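Local coordinates for alpha-L-rhamnosidase (Aspergillus terreus, PDB 6GSZ), which probably catalyses the hydrolysis of terminal non-reducing alpha-L-rhamnose residues in alpha-L-rhamnosides and binds calcium ions, at residues F138-S143 with G196-G201; D305-R310 with S424-T429; D580-K585 with W739-S744; I790-G795 with F830-E835. All coordinates share one frame; numbering follows the deposited sequence.

Interaction 1: F138-S143 with G196-G201. With CA (calcium ion), chain Y.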
# COMPACT_ATOMS: atom_id res chain seq x y z
N PHE A 138 36.20 4.87 12.17
CA PHE A 138 36.65 3.52 12.55
C PHE A 138 37.68 3.08 11.52
O PHE A 138 37.84 3.71 10.49
CB PHE A 138 35.47 2.54 12.62
CG PHE A 138 34.68 2.38 11.34
CD1 PHE A 138 33.69 3.29 11.01
CD2 PHE A 138 34.91 1.30 10.48
CE1 PHE A 138 32.95 3.14 9.87
CE2 PHE A 138 34.15 1.16 9.32
CZ PHE A 138 33.17 2.07 9.03
N SER A 139 38.31 1.95 11.81
CA SER A 139 39.37 1.41 11.01
C SER A 139 39.01 0.00 10.56
O SER A 139 38.53 -0.80 11.37
CB SER A 139 40.61 1.31 11.84
OG SER A 139 41.05 2.59 12.15
N VAL A 140 39.34 -0.29 9.31
CA VAL A 140 39.31 -1.65 8.79
C VAL A 140 40.73 -1.95 8.33
O VAL A 140 41.12 -1.58 7.24
CB VAL A 140 38.27 -1.79 7.67
CG1 VAL A 140 38.23 -3.21 7.15
CG2 VAL A 140 36.89 -1.38 8.14
N ASP A 141 41.52 -2.54 9.22
CA ASP A 141 42.98 -2.67 8.94
C ASP A 141 43.40 -4.09 8.52
O ASP A 141 44.57 -4.45 8.55
CB ASP A 141 43.79 -2.22 10.14
CG ASP A 141 43.50 -0.78 10.55
OD1 ASP A 141 43.52 0.15 9.66
OD2 ASP A 141 43.28 -0.60 11.76
N ASP A 142 42.43 -4.89 8.14
CA ASP A 142 42.60 -6.27 7.64
C ASP A 142 41.87 -6.35 6.29
O ASP A 142 40.94 -5.58 6.04
CB ASP A 142 42.03 -7.26 8.66
CG ASP A 142 42.63 -7.17 10.07
OD1 ASP A 142 43.80 -7.56 10.22
OD2 ASP A 142 41.92 -6.72 11.00
N SER A 143 42.28 -7.29 5.44
CA SER A 143 41.52 -7.54 4.22
C SER A 143 40.13 -8.07 4.59
O SER A 143 39.96 -8.82 5.57
CB SER A 143 42.24 -8.49 3.32
OG SER A 143 42.41 -9.71 3.98
N GLY A 196 41.57 0.69 5.67
CA GLY A 196 42.11 1.68 6.58
C GLY A 196 40.99 2.51 7.20
O GLY A 196 39.97 1.99 7.66
N PRO A 197 41.14 3.84 7.25
CA PRO A 197 40.17 4.70 7.95
C PRO A 197 38.86 4.86 7.18
O PRO A 197 38.90 5.01 5.97
CB PRO A 197 40.93 6.04 8.12
CG PRO A 197 41.96 6.02 7.06
CD PRO A 197 42.28 4.59 6.72
N ASN A 198 37.76 4.86 7.93
CA ASN A 198 36.41 5.01 7.37
C ASN A 198 35.59 5.92 8.29
O ASN A 198 35.89 6.03 9.49
CB ASN A 198 35.68 3.67 7.25
CG ASN A 198 36.25 2.76 6.18
OD1 ASN A 198 35.73 2.74 5.04
ND2 ASN A 198 37.30 2.00 6.52
N ALA A 199 34.51 6.48 7.75
CA ALA A 199 33.57 7.21 8.56
C ALA A 199 32.14 6.83 8.18
O ALA A 199 31.89 6.54 7.01
CB ALA A 199 33.75 8.70 8.42
N ILE A 200 31.26 6.87 9.18
CA ILE A 200 29.81 6.75 8.98
C ILE A 200 29.17 8.00 9.58
O ILE A 200 29.55 8.43 10.69
CB ILE A 200 29.25 5.44 9.56
CG1 ILE A 200 27.74 5.38 9.37
CG2 ILE A 200 29.60 5.26 11.02
CD1 ILE A 200 27.16 3.98 9.47
N GLY A 201 28.25 8.59 8.82
CA GLY A 201 27.44 9.69 9.31
C GLY A 201 25.97 9.37 9.09
O GLY A 201 25.59 8.83 8.03
CA CA Y . 46.88 -4.20 8.51
O HOH W 1 46.59 -3.05 6.62
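Four backbone hydrogen bonds join F138 and V140 to N198 and G196, pairing the end of strand 132-140 with the start of strand 196-205, its antiparallel neighbour in a five-stranded antiparallel sheet. F138 and N198 form one hydrogen-bonded pair: F138 N gives to N198 O at 2.9 Å, and N198 N returns a bond to F138 O at 2.8 Å. V140 and G196 form the next such pair, in which V140 N meets G196 O almost straight, with 172° at the hydrogen, and G196 N returns a bond to V140 O at 2.8 Å. Between them S139 and P197 make a non-hydrogen-bonded pair, where S139 CA also leans on G196 O in a CA-H...O contact. The strand directions lie 135° apart, so the pairing is twisted well away from exact opposition. G196, with phi at +91°, begins its strand in a backbone conformation that is unfavourable for residues with a CB.

On the face that carries F138 and N198, CB of N198 sits over the phenyl ring in a CH-pi contact, 3.7 Å from the ring centroid and displaced toward the rim. F138 reaches it with CG lodged between its own backbone N and carbonyl carbon (chi1 59°). L193, L233 and I245 also pack against this ring, burying it between two sheets of the domain. The amide of N198 is held by bonds to N162 and to K194 O, while CG2 of V140 lies against ND2. Just beyond the strand end, D141 O binds a calcium ion at 2.3 Å.

Interaction 2: D305-R310 with S424-T429. With EDO (1,2-ethanediol), chain B.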
# COMPACT_ATOMS: atom_id res chain seq x y z
N ASP A 305 8.52 -7.08 6.20
CA ASP A 305 7.87 -8.12 5.42
C ASP A 305 7.75 -7.71 3.97
O ASP A 305 7.55 -8.61 3.12
CB ASP A 305 6.52 -8.44 6.01
CG ASP A 305 6.60 -8.95 7.44
OD1 ASP A 305 7.21 -10.01 7.64
OD2 ASP A 305 6.12 -8.24 8.36
N GLY A 306 7.74 -6.42 3.68
CA GLY A 306 7.54 -5.91 2.37
C GLY A 306 8.62 -4.93 1.95
O GLY A 306 9.64 -4.84 2.59
N PRO A 307 8.39 -4.22 0.85
CA PRO A 307 9.42 -3.39 0.26
C PRO A 307 9.46 -2.04 0.95
O PRO A 307 8.52 -1.64 1.62
CB PRO A 307 8.95 -3.23 -1.18
CG PRO A 307 7.45 -3.26 -1.07
CD PRO A 307 7.13 -4.23 0.06
N PRO A 308 10.59 -1.33 0.79
CA PRO A 308 10.75 -0.01 1.39
C PRO A 308 10.07 1.07 0.57
O PRO A 308 9.67 0.87 -0.57
CB PRO A 308 12.28 0.18 1.36
CG PRO A 308 12.70 -0.54 0.13
CD PRO A 308 11.78 -1.74 0.05
N VAL A 309 10.03 2.26 1.17
CA VAL A 309 9.66 3.48 0.44
C VAL A 309 10.89 3.92 -0.35
O VAL A 309 12.01 3.98 0.21
CB VAL A 309 9.14 4.57 1.39
CG1 VAL A 309 8.81 5.85 0.63
CG2 VAL A 309 7.90 4.06 2.15
N ARG A 310 10.70 4.23 -1.63
CA ARG A 310 11.76 4.68 -2.51
C ARG A 310 11.27 5.86 -3.33
O ARG A 310 10.07 6.13 -3.45
CB ARG A 310 12.21 3.58 -3.47
CG ARG A 310 12.90 2.41 -2.79
CD ARG A 310 13.80 1.64 -3.76
NE ARG A 310 14.49 0.51 -3.17
CZ ARG A 310 14.03 -0.74 -3.10
NH1 ARG A 310 12.86 -1.06 -3.66
NH2 ARG A 310 14.77 -1.65 -2.46
N SER A 424 5.84 3.17 -1.24
CA SER A 424 6.32 1.81 -1.02
C SER A 424 6.51 1.10 -2.36
O SER A 424 5.58 1.06 -3.19
CB SER A 424 5.34 1.05 -0.13
OG SER A 424 5.36 1.59 1.19
N ASP A 425 7.70 0.54 -2.57
CA ASP A 425 8.14 0.14 -3.92
C ASP A 425 7.74 -1.31 -4.23
O ASP A 425 8.57 -2.18 -4.35
CB ASP A 425 9.64 0.38 -4.10
CG ASP A 425 10.15 0.29 -5.52
OD1 ASP A 425 9.33 0.25 -6.46
OD2 ASP A 425 11.38 0.18 -5.67
N MET A 426 6.43 -1.52 -4.30
CA MET A 426 5.85 -2.82 -4.59
C MET A 426 6.02 -3.15 -6.07
O MET A 426 6.07 -2.30 -6.92
CB MET A 426 4.36 -2.78 -4.23
CG MET A 426 4.09 -2.57 -2.72
SD MET A 426 2.35 -2.25 -2.41
CE MET A 426 2.12 -0.71 -3.28
N GLU A 427 6.00 -4.46 -6.37
CA GLU A 427 6.07 -4.90 -7.76
C GLU A 427 4.72 -4.65 -8.44
O GLU A 427 3.69 -5.09 -7.92
CB GLU A 427 6.42 -6.38 -7.82
CG GLU A 427 6.60 -6.89 -9.23
CD GLU A 427 7.08 -8.33 -9.32
OE1 GLU A 427 6.89 -9.12 -8.34
OE2 GLU A 427 7.66 -8.67 -10.38
N ARG A 428 4.73 -3.92 -9.54
CA ARG A 428 3.54 -3.71 -10.34
C ARG A 428 3.08 -5.02 -10.99
O ARG A 428 3.89 -5.76 -11.57
CB ARG A 428 3.81 -2.68 -11.44
CG ARG A 428 2.60 -2.29 -12.27
CD ARG A 428 1.58 -1.47 -11.52
NE ARG A 428 0.40 -1.27 -12.36
CZ ARG A 428 0.30 -0.40 -13.35
NH1 ARG A 428 -0.82 -0.35 -14.10
NH2 ARG A 428 1.30 0.47 -13.54
N THR A 429 1.77 -5.29 -10.85
CA THR A 429 1.20 -6.54 -11.35
C THR A 429 0.00 -6.33 -12.28
O THR A 429 -0.26 -7.25 -13.09
CB THR A 429 0.80 -7.48 -10.20
OG1 THR A 429 -0.06 -6.81 -9.28
CG2 THR A 429 2.00 -8.03 -9.47
C1 EDO B . 5.67 -2.42 4.68
O1 EDO B . 5.73 -0.96 4.92
C2 EDO B . 6.65 -2.92 3.62
O2 EDO B . 6.08 -2.99 2.25
O HOH W 2 7.25 0.49 2.67
O HOH W 3 11.60 -3.41 -3.71
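R310 and D425 join one end of this contact through a salt bridge, NH1 to OD2 at 2.8 Å; a backbone bond and proline packing hold the rest. D425 N donates to P308 O, also at 2.8 Å, just beyond V309 and S424, an antiparallel non-hydrogen-bonded pair whose CA atoms are 4.0 Å apart. This joins the start of strand 309-315 to the end of strand 417-424, where the chain leaves the four-stranded antiparallel sheet and runs on toward strand 430-434. D425 is the centre of an inverse gamma turn.

The close packing lies around P307, whose CB touches D425 O at 3.4 Å and whose CG rests on CG of M426. M426 continues to F454 and M450. CG2 of V309 meets OG of S424, a hydroxyl also bonded to S456. At the flank of P307 and S424, a water bridges P307 O and S424 OG and reaches a 1,2-ethanediol, probably from the crystallisation liquor.

The R310-D425 end is looser. A second water accepts from R310 NH1 and donates a weak bond to D425 O, bridging the same two residues as the salt bridge. The guanidinium and carboxylate planes stand 82° apart, and OD2 is approached on its anti side. CG of P308 covers the centre of the guanidinium face. NE of R310 pairs with D168, and NH2 binds acetate and tetraethylene glycol. With D425 and D168, and in this crystal an acetate, around one guanidinium, the arginine charge is probably well balanced, and each aspartate is likely to stay ionised.

Interaction 3: D580-K585 with W739-S744. With MAN (alpha-D-mannopyranose), chain F; BGC (beta-D-glucopyranose), chain C.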
# COMPACT_ATOMS: atom_id res chain seq x y z
N ASP A 580 -22.29 4.09 6.14
CA ASP A 580 -22.14 4.50 4.74
C ASP A 580 -21.66 5.95 4.63
O ASP A 580 -22.33 6.81 4.06
CB ASP A 580 -23.41 4.25 3.92
CG ASP A 580 -23.13 4.17 2.41
OD1 ASP A 580 -21.99 3.79 2.01
OD2 ASP A 580 -24.07 4.51 1.63
N TRP A 581 -20.41 6.14 5.08
CA TRP A 581 -19.72 7.42 5.12
C TRP A 581 -19.66 8.04 3.72
O TRP A 581 -19.33 7.38 2.77
CB TRP A 581 -18.33 7.12 5.68
CG TRP A 581 -17.43 8.29 5.94
CD1 TRP A 581 -16.34 8.66 5.19
CD2 TRP A 581 -17.54 9.24 7.01
NE1 TRP A 581 -15.76 9.77 5.75
CE2 TRP A 581 -16.46 10.13 6.86
CE3 TRP A 581 -18.41 9.39 8.10
CZ2 TRP A 581 -16.23 11.17 7.77
CZ3 TRP A 581 -18.20 10.45 8.97
CH2 TRP A 581 -17.11 11.30 8.81
N LEU A 582 -19.96 9.35 3.62
CA LEU A 582 -19.77 10.14 2.40
C LEU A 582 -20.74 9.68 1.30
O LEU A 582 -20.48 9.90 0.14
CB LEU A 582 -18.30 10.12 1.97
CG LEU A 582 -17.41 11.11 2.71
CD1 LEU A 582 -15.94 10.93 2.34
CD2 LEU A 582 -17.87 12.54 2.48
N ASP A 583 -21.91 9.18 1.71
CA ASP A 583 -23.10 9.13 0.85
C ASP A 583 -23.17 10.49 0.17
O ASP A 583 -23.03 11.50 0.86
CB ASP A 583 -24.34 8.82 1.71
CG ASP A 583 -25.70 8.83 1.05
OD1 ASP A 583 -25.86 9.54 0.02
OD2 ASP A 583 -26.58 8.15 1.60
N PRO A 584 -23.34 10.60 -1.16
CA PRO A 584 -23.35 11.92 -1.81
C PRO A 584 -24.47 12.87 -1.33
O PRO A 584 -24.37 14.09 -1.53
CB PRO A 584 -23.53 11.59 -3.29
CG PRO A 584 -24.14 10.23 -3.31
CD PRO A 584 -23.55 9.51 -2.11
N LYS A 585 -25.51 12.34 -0.69
CA LYS A 585 -26.60 13.14 -0.15
C LYS A 585 -26.32 13.61 1.29
O LYS A 585 -27.08 14.43 1.81
CB LYS A 585 -27.91 12.35 -0.18
CG LYS A 585 -28.41 11.93 -1.55
CD LYS A 585 -28.98 13.00 -2.37
CE LYS A 585 -29.79 12.42 -3.52
NZ LYS A 585 -29.83 13.35 -4.66
N TRP A 739 -10.99 11.13 -5.75
CA TRP A 739 -11.19 12.13 -4.68
C TRP A 739 -11.94 11.50 -3.51
O TRP A 739 -12.69 10.54 -3.66
CB TRP A 739 -11.97 13.34 -5.20
CG TRP A 739 -11.40 13.97 -6.43
CD1 TRP A 739 -10.13 13.89 -6.94
CD2 TRP A 739 -12.11 14.89 -7.27
NE1 TRP A 739 -10.01 14.69 -8.05
CE2 TRP A 739 -11.22 15.30 -8.29
CE3 TRP A 739 -13.43 15.35 -7.28
CZ2 TRP A 739 -11.59 16.22 -9.28
CZ3 TRP A 739 -13.81 16.24 -8.27
CH2 TRP A 739 -12.90 16.67 -9.25
N GLU A 740 -11.75 12.05 -2.32
CA GLU A 740 -12.43 11.60 -1.11
C GLU A 740 -13.95 11.65 -1.26
O GLU A 740 -14.63 10.69 -0.89
CB GLU A 740 -11.96 12.49 0.03
CG GLU A 740 -12.56 12.22 1.39
CD GLU A 740 -12.00 13.08 2.52
OE1 GLU A 740 -11.64 14.26 2.24
OE2 GLU A 740 -11.96 12.55 3.66
N ARG A 741 -14.45 12.82 -1.66
CA ARG A 741 -15.84 13.04 -1.88
C ARG A 741 -16.15 12.92 -3.37
O ARG A 741 -15.35 13.30 -4.22
CB ARG A 741 -16.21 14.47 -1.51
CG ARG A 741 -15.91 14.84 -0.07
CD ARG A 741 -16.10 16.32 0.17
NE ARG A 741 -16.07 16.68 1.59
CZ ARG A 741 -17.08 16.51 2.46
NH1 ARG A 741 -18.29 16.09 2.04
NH2 ARG A 741 -16.87 16.77 3.74
N TRP A 742 -17.36 12.45 -3.69
CA TRP A 742 -17.79 12.47 -5.10
C TRP A 742 -17.59 13.89 -5.66
O TRP A 742 -17.09 14.10 -6.80
CB TRP A 742 -19.24 11.97 -5.24
CG TRP A 742 -19.40 10.54 -4.82
CD1 TRP A 742 -20.03 10.06 -3.73
CD2 TRP A 742 -18.92 9.41 -5.55
NE1 TRP A 742 -19.95 8.68 -3.69
CE2 TRP A 742 -19.24 8.27 -4.79
CE3 TRP A 742 -18.18 9.26 -6.73
CZ2 TRP A 742 -18.96 6.99 -5.23
CZ3 TRP A 742 -17.90 7.99 -7.16
CH2 TRP A 742 -18.25 6.88 -6.39
N ASP A 743 -17.89 14.87 -4.81
CA ASP A 743 -17.87 16.30 -5.19
C ASP A 743 -16.76 17.05 -4.43
O ASP A 743 -17.01 18.16 -3.95
CB ASP A 743 -19.25 16.95 -4.95
CG ASP A 743 -19.79 16.81 -3.53
OD1 ASP A 743 -19.15 16.08 -2.70
OD2 ASP A 743 -20.88 17.30 -3.26
N SER A 744 -15.53 16.52 -4.34
CA SER A 744 -14.48 17.28 -3.65
C SER A 744 -14.32 18.64 -4.33
O SER A 744 -14.01 19.62 -3.66
CB SER A 744 -13.16 16.54 -3.62
OG SER A 744 -13.12 15.55 -2.59
C1 MAN F . -27.81 18.31 -1.61
C2 MAN F . -27.92 17.36 -0.41
C3 MAN F . -26.63 17.46 0.41
C4 MAN F . -25.40 17.12 -0.47
C5 MAN F . -25.43 18.02 -1.70
C6 MAN F . -24.34 17.64 -2.68
O2 MAN F . -28.16 16.05 -0.90
O3 MAN F . -26.73 16.66 1.62
O4 MAN F . -24.12 17.38 0.24
O5 MAN F . -26.67 18.01 -2.43
O6 MAN F . -24.54 18.50 -3.78
C2 BGC C . -11.07 8.39 6.13
C3 BGC C . -12.34 7.80 6.68
C4 BGC C . -12.78 8.26 8.05
C5 BGC C . -12.72 9.71 7.99
C6 BGC C . -13.21 10.18 9.34
C1 BGC C . -11.09 9.90 6.31
O1 BGC C . -9.94 10.44 5.67
O2 BGC C . -11.07 8.35 4.73
O3 BGC C . -12.11 6.51 6.88
O4 BGC C . -14.08 7.81 8.51
O5 BGC C . -11.41 10.27 7.65
O6 BGC C . -13.04 11.60 9.42
O HOH W 4 -13.18 10.43 4.68
O HOH W 5 -19.06 12.04 -1.26
O HOH W 6 -22.25 14.75 -3.27
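Two loops of the six-hairpin glycosidase domain, 580-585 and 739-744, meet beside the glucose-binding pocket, where L582 pushes its isobutyl group between E740 and R741. L582 CD1 touches E740 O at 3.5 Å and E740 CG at 3.7 Å. The other methyl, L582 CD2, lies over one face of the R741 guanidinium, 3.6 Å from R741 NH1. The leucine crosses both side chains at about a right angle. R741 is secured in that position by bonds from NE to M756 O and from NH2 to A588 O.

A type II beta turn from D580 to D583 presents this leucine, which occupies a left-handed backbone conformation (phi 67°, psi 30°). In the (alpha/alpha)6 fold of the domain, such loops between helices build the active-site pocket. On the pocket side, a water accepts from W581 NE1 at the indole edge and donates to E740 OE2, tying the two loops together; it also bonds O2 of the bound glucose. The sugar places O4 over one face of the W581 ring, while OE1 of E740 is paired with R464. In E740, CG stands anti to the backbone N (chi1 178°), and the chain beyond it is extended, which brings OE2 to the water.

Away from the sugar, P584 and W742 lie side by side, pointing the same way, with P584 CB 3.8 Å from W742 CD1. Another water links the two backbones, donating to L582 O and accepting from W742 N, while W742 NE1 is bonded to T694 O. A further water donates to P584 O and, weakly, to D743 OD2, beside a mannose of the protein's own glycan.

Interaction 4: I790-G795 with F830-E835. With CA (calcium ion), chain M.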
# COMPACT_ATOMS: atom_id res chain seq x y z
N ILE A 790 -12.26 -16.39 -16.31
CA ILE A 790 -12.13 -15.44 -17.39
C ILE A 790 -13.51 -15.21 -17.98
O ILE A 790 -13.99 -16.04 -18.80
CB ILE A 790 -11.10 -15.88 -18.45
CG1 ILE A 790 -9.77 -16.18 -17.77
CG2 ILE A 790 -10.99 -14.78 -19.50
CD1 ILE A 790 -8.64 -16.53 -18.70
N GLU A 791 -14.19 -14.18 -17.50
CA GLU A 791 -15.62 -13.96 -17.76
C GLU A 791 -15.80 -12.47 -18.11
O GLU A 791 -16.27 -11.69 -17.29
CB GLU A 791 -16.45 -14.44 -16.55
CG GLU A 791 -17.97 -14.36 -16.70
CD GLU A 791 -18.78 -14.97 -15.55
OE1 GLU A 791 -18.19 -15.55 -14.63
OE2 GLU A 791 -20.00 -14.84 -15.50
N VAL A 792 -15.40 -12.12 -19.34
CA VAL A 792 -15.57 -10.80 -19.86
C VAL A 792 -17.05 -10.52 -20.12
O VAL A 792 -17.72 -11.32 -20.78
CB VAL A 792 -14.78 -10.59 -21.16
CG1 VAL A 792 -15.19 -9.28 -21.83
CG2 VAL A 792 -13.28 -10.70 -20.92
N VAL A 793 -17.56 -9.39 -19.63
CA VAL A 793 -18.92 -8.94 -19.91
C VAL A 793 -18.85 -7.63 -20.67
O VAL A 793 -18.71 -6.57 -20.05
CB VAL A 793 -19.77 -8.83 -18.63
CG1 VAL A 793 -21.22 -8.49 -18.97
CG2 VAL A 793 -19.72 -10.11 -17.80
N PRO A 794 -18.90 -7.64 -22.02
CA PRO A 794 -18.82 -6.41 -22.78
C PRO A 794 -20.10 -5.59 -22.57
O PRO A 794 -21.14 -6.13 -22.23
CB PRO A 794 -18.67 -6.83 -24.25
CG PRO A 794 -18.89 -8.31 -24.28
CD PRO A 794 -19.05 -8.82 -22.87
N GLY A 795 -19.97 -4.28 -22.79
CA GLY A 795 -21.05 -3.37 -22.64
C GLY A 795 -20.54 -1.95 -22.70
O GLY A 795 -19.40 -1.72 -23.04
N PHE A 830 -17.68 -11.21 -31.24
CA PHE A 830 -16.82 -11.01 -30.08
C PHE A 830 -15.54 -11.81 -30.30
O PHE A 830 -15.58 -12.98 -30.64
CB PHE A 830 -17.55 -11.48 -28.81
CG PHE A 830 -16.71 -11.46 -27.56
CD1 PHE A 830 -16.48 -10.27 -26.87
CD2 PHE A 830 -16.15 -12.62 -27.07
CE1 PHE A 830 -15.73 -10.25 -25.71
CE2 PHE A 830 -15.41 -12.59 -25.90
CZ PHE A 830 -15.19 -11.41 -25.23
N HIS A 831 -14.41 -11.18 -30.05
CA HIS A 831 -13.10 -11.79 -30.23
C HIS A 831 -12.34 -11.65 -28.92
O HIS A 831 -12.30 -10.54 -28.37
CB HIS A 831 -12.34 -11.09 -31.35
CG HIS A 831 -13.16 -10.92 -32.58
ND1 HIS A 831 -13.35 -11.91 -33.53
CD2 HIS A 831 -13.88 -9.85 -32.98
CE1 HIS A 831 -14.13 -11.44 -34.49
NE2 HIS A 831 -14.49 -10.19 -34.17
N LEU A 832 -11.72 -12.74 -28.46
CA LEU A 832 -10.96 -12.73 -27.21
C LEU A 832 -9.67 -13.51 -27.37
O LEU A 832 -9.66 -14.67 -27.81
CB LEU A 832 -11.84 -13.37 -26.12
CG LEU A 832 -11.15 -13.69 -24.80
CD1 LEU A 832 -10.74 -12.42 -24.05
CD2 LEU A 832 -12.03 -14.53 -23.86
N VAL A 833 -8.57 -12.91 -26.91
CA VAL A 833 -7.32 -13.59 -26.70
C VAL A 833 -7.06 -13.64 -25.20
O VAL A 833 -6.98 -12.57 -24.55
CB VAL A 833 -6.17 -12.88 -27.44
CG1 VAL A 833 -4.82 -13.55 -27.18
CG2 VAL A 833 -6.45 -12.82 -28.93
N ALA A 834 -6.94 -14.85 -24.65
CA ALA A 834 -6.77 -15.07 -23.23
C ALA A 834 -5.44 -15.79 -23.02
O ALA A 834 -5.18 -16.81 -23.64
CB ALA A 834 -7.89 -15.89 -22.68
N GLU A 835 -4.59 -15.20 -22.19
CA GLU A 835 -3.31 -15.78 -21.81
C GLU A 835 -3.43 -16.36 -20.41
O GLU A 835 -3.88 -15.65 -19.50
CB GLU A 835 -2.28 -14.67 -21.82
CG GLU A 835 -0.88 -15.06 -21.50
CD GLU A 835 0.06 -13.86 -21.49
OE1 GLU A 835 -0.43 -12.65 -21.54
OE2 GLU A 835 1.28 -14.10 -21.46
CA CA M . -20.09 -15.60 -13.20
O HOH W 7 -18.07 -14.93 -11.55
O HOH W 8 -18.15 -17.22 -12.48
O HOH W 9 -19.95 -18.04 -14.22
O HOH W 10 -21.99 -16.17 -14.43
O HOH W 11 -22.19 -14.66 -12.68
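V792 and F830 meet in a wholly apolar contact between residues 790-795, the end of a strand and the loop after it, and strand 828-836. The phenylalanine can be followed outward from CB, which leads toward the other segment with CG anti to the backbone N (chi1 174°). Along one side of the ring, F830 CD1 comes to 4.0 Å from CG of P794. CE1, the next atom, is shared, lying 4.0 Å from both P794 CG and V792 CG1. At the tip, CZ meets V792 CG1 and, slightly farther off, V792 CB. The proline crosses the phenylalanine at about a right angle, whereas the valine approaches obliquely.

Farther along the strand, CD1 of L832 is 4.4 Å from V792 CG2, and CB of A834 is 4.1 Å from I790 CD1. Alternate residues of both segments therefore point into the interface. W816 on strand 810-819 adds to the packing around V792 and P794. E791 turns away instead, and both its carboxylate oxygens bind a calcium ion, with five waters in the modelled shell. One apolar layer is carried by strand 828-836, the other by the end of strand 787-790 and the loop that follows it; such layering is consistent with the beta-sandwich character of the C-terminal domain.

How the interactions relate
The four contacts follow one another along the chain, each closing before the next opens, and none touches another. Interaction 1 lies in a beta domain in the N-terminal part of the chain, about 39 Å from the chain centre. Interaction 2 is the most central, about 8 Å from that centre, where the start of strand 309-315 meets the end of strand 417-424, from which the chain continues to the helical domain; its centre is about 29 Å from that of interaction 3. Interaction 3 contributes W581 and E740 to the glucose pocket, whereas interaction 4 packs the C-terminal domain. Interactions 1 and 4 are farthest apart, with centres about 62 Å from each other on opposite sides of the chain's centre, so the set samples several domains of the enzyme.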